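PDB 3RPF: molybdopterin synthase catalytic subunit from Helicobacter pylori, which probably converts precursor Z into molybdopterin by inserting two sulfur atoms, supplied by the carrier protein MoaD, to form the dithiolene group. Local coordinates for residues V74-H80 / S91-M97. Numbering follows the deposited sequence.
Sequences VVLKMAH and SFLCVSM
The two central strands of the mixed four-stranded sheet of MoaE pair here antiparallel, V75, K77 and A79 forming hydrogen-bonded pairs with M97, V95 and L93. Each pair closes a two-bond ring: V95 N gives the straightest bond, to K77 O (2.9 Å, 166° at the hydrogen), and K77 N returns one to V95 O. On the face turned to helix 14-27, V75 and M97 run side by side, with V75 CG1 3.7 Å from M97 CE. The CG of M97 stands between its backbone N and carbonyl carbon, and the extended chain beyond it carries CE alongside the valine. K77 reaches off this face to a salt bridge with E24.

The other face carries L76, M78 and H80 opposite S96, C94 and F92; helix 101-118 packs on L76 and M78, and H80 meets the ring of F51 edge-to-face. The bend at chi3 (-76°) of selenomethionine M78 brings its CE to the edge of the F92 ring, 3.8 Å from CE1, and F92 in turn stacks on F115. H80 lies obliquely to F92, ring planes at 37°, with CD2 3.7 Å from F92 CD1. The carbonyl oxygen of S91 sits over the centre of the H80 imidazole, 3.2 Å above its plane. H80 NE2 bonds to G74 N and S91 OG to G74 O of the MoaD chain. Within MoaE, S91 and F92 both face G38 of strand 32-39, a classic beta bulge. One end of this buried strand pair thus receives the carrier's glycine tail beside the probable substrate residue V40, as expected at a molybdopterin synthase active site.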
loop_
_atom_site.group_PDB
_atom_site.type_symbol
_atom_site.label_atom_id
_atom_site.label_comp_id
_atom_site.label_asym_id
_atom_site.label_seq_id
_atom_site.Cartn_x
_atom_site.Cartn_y
_atom_site.Cartn_z
ATOM N N VAL A 74 2.031 14.398 3.526
ATOM C CA VAL A 74 1.273 13.146 3.577
ATOM C C VAL A 74 0.442 13.024 4.858
ATOM O O VAL A 74 0.951 13.254 5.954
ATOM C CB VAL A 74 2.234 11.950 3.495
ATOM C CG1 VAL A 74 1.504 10.629 3.749
ATOM C CG2 VAL A 74 2.931 11.939 2.128
ATOM N N VAL A 75 -0.834 12.666 4.707
ATOM C CA VAL A 75 -1.689 12.338 5.838
ATOM C C VAL A 75 -1.570 10.863 6.175
ATOM O O VAL A 75 -1.881 9.990 5.352
ATOM C CB VAL A 75 -3.159 12.624 5.558
ATOM C CG1 VAL A 75 -4.026 12.100 6.707
ATOM C CG2 VAL A 75 -3.381 14.119 5.375
ATOM N N LEU A 76 -1.127 10.583 7.390
ATOM C CA LEU A 76 -0.958 9.204 7.821
ATOM C C LEU A 76 -1.840 8.971 9.029
ATOM O O LEU A 76 -1.708 9.664 10.044
ATOM C CB LEU A 76 0.505 8.956 8.173
ATOM C CG LEU A 76 0.876 7.554 8.672
ATOM C CD1 LEU A 76 0.648 6.495 7.586
ATOM C CD2 LEU A 76 2.331 7.535 9.144
ATOM N N LYS A 77 -2.759 8.015 8.919
ATOM C CA LYS A 77 -3.634 7.673 10.048
ATOM C C LYS A 77 -3.748 6.179 10.187
ATOM O O LYS A 77 -3.469 5.432 9.235
ATOM C CB LYS A 77 -5.024 8.276 9.844
ATOM C CG LYS A 77 -4.982 9.794 9.730
ATOM C CD LYS A 77 -6.369 10.373 9.533
ATOM C CE LYS A 77 -6.311 11.898 9.556
ATOM N NZ LYS A 77 -7.672 12.502 9.474
HETATM N N MSE A 78 -4.143 5.731 11.378
HETATM C CA MSE A 78 -4.294 4.308 11.611
HETATM C C MSE A 78 -5.409 4.008 12.609
HETATM O O MSE A 78 -5.874 4.893 13.355
HETATM C CB MSE A 78 -2.977 3.717 12.123
HETATM C CG MSE A 78 -2.615 4.195 13.536
HETATM SE SE MSE A 78 -1.250 3.077 14.378
HETATM C CE MSE A 78 -2.385 1.566 14.829
ATOM N N ALA A 79 -5.837 2.752 12.606
ATOM C CA ALA A 79 -6.793 2.256 13.581
ATOM C C ALA A 79 -6.353 0.857 13.926
ATOM O O ALA A 79 -5.789 0.161 13.085
ATOM C CB ALA A 79 -8.188 2.222 12.996
ATOM N N HIS A 80 -6.611 0.436 15.158
ATOM C CA HIS A 80 -6.216 -0.898 15.579
ATOM C C HIS A 80 -7.235 -1.416 16.575
ATOM O O HIS A 80 -7.790 -0.638 17.355
ATOM C CB HIS A 80 -4.814 -0.876 16.202
ATOM C CG HIS A 80 -4.142 -2.210 16.215
ATOM N ND1 HIS A 80 -4.580 -3.263 16.990
ATOM C CD2 HIS A 80 -3.061 -2.678 15.533
ATOM C CE1 HIS A 80 -3.810 -4.316 16.785
ATOM N NE2 HIS A 80 -2.880 -3.984 15.905
ATOM N N SER A 91 -8.003 -6.267 12.075
ATOM C CA SER A 91 -7.494 -5.866 13.386
ATOM C C SER A 91 -6.640 -4.614 13.295
ATOM O O SER A 91 -6.311 -4.002 14.315
ATOM C CB SER A 91 -6.664 -6.994 13.980
ATOM O OG SER A 91 -5.554 -7.281 13.149
ATOM N N PHE A 92 -6.281 -4.224 12.075
ATOM C CA PHE A 92 -5.368 -3.107 11.903
ATOM C C PHE A 92 -5.611 -2.528 10.517
ATOM O O PHE A 92 -5.875 -3.267 9.573
ATOM C CB PHE A 92 -3.921 -3.609 12.047
ATOM C CG PHE A 92 -2.865 -2.633 11.551
ATOM C CD1 PHE A 92 -2.767 -1.353 12.084
ATOM C CD2 PHE A 92 -1.937 -3.026 10.591
ATOM C CE1 PHE A 92 -1.796 -0.464 11.648
ATOM C CE2 PHE A 92 -0.945 -2.147 10.149
ATOM C CZ PHE A 92 -0.874 -0.854 10.682
ATOM N N LEU A 93 -5.556 -1.209 10.416
ATOM C CA LEU A 93 -5.759 -0.538 9.142
ATOM C C LEU A 93 -4.965 0.739 9.179
ATOM O O LEU A 93 -4.942 1.439 10.201
ATOM C CB LEU A 93 -7.246 -0.226 8.926
ATOM C CG LEU A 93 -7.603 0.457 7.603
ATOM C CD1 LEU A 93 -8.933 -0.048 7.058
ATOM C CD2 LEU A 93 -7.643 1.952 7.792
ATOM N N CYS A 94 -4.278 1.047 8.085
ATOM C CA CYS A 94 -3.652 2.347 8.003
ATOM C C CYS A 94 -3.703 2.907 6.612
ATOM O O CYS A 94 -3.863 2.172 5.619
ATOM C CB CYS A 94 -2.224 2.308 8.539
ATOM S SG CYS A 94 -1.100 1.315 7.580
ATOM N N VAL A 95 -3.614 4.230 6.545
ATOM C CA VAL A 95 -3.692 4.929 5.267
ATOM C C VAL A 95 -2.593 5.961 5.220
ATOM O O VAL A 95 -2.283 6.610 6.226
ATOM C CB VAL A 95 -5.051 5.630 5.104
ATOM C CG1 VAL A 95 -5.274 6.618 6.259
ATOM C CG2 VAL A 95 -5.141 6.334 3.764
ATOM N N SER A 96 -1.987 6.087 4.046
ATOM C CA SER A 96 -1.005 7.113 3.781
ATOM C C SER A 96 -1.495 7.719 2.495
ATOM O O SER A 96 -1.615 7.002 1.485
ATOM C CB SER A 96 0.364 6.471 3.565
ATOM O OG SER A 96 1.314 7.436 3.135
HETATM N N MSE A 97 -1.806 9.017 2.509
HETATM C CA MSE A 97 -2.359 9.642 1.291
HETATM C C MSE A 97 -1.811 11.042 1.121
HETATM O O MSE A 97 -1.425 11.688 2.095
HETATM C CB MSE A 97 -3.891 9.686 1.359
HETATM C CG MSE A 97 -4.419 10.279 2.695
HETATM SE SE MSE A 97 -6.369 10.245 2.878
HETATM C CE MSE A 97 -6.528 10.181 4.838
#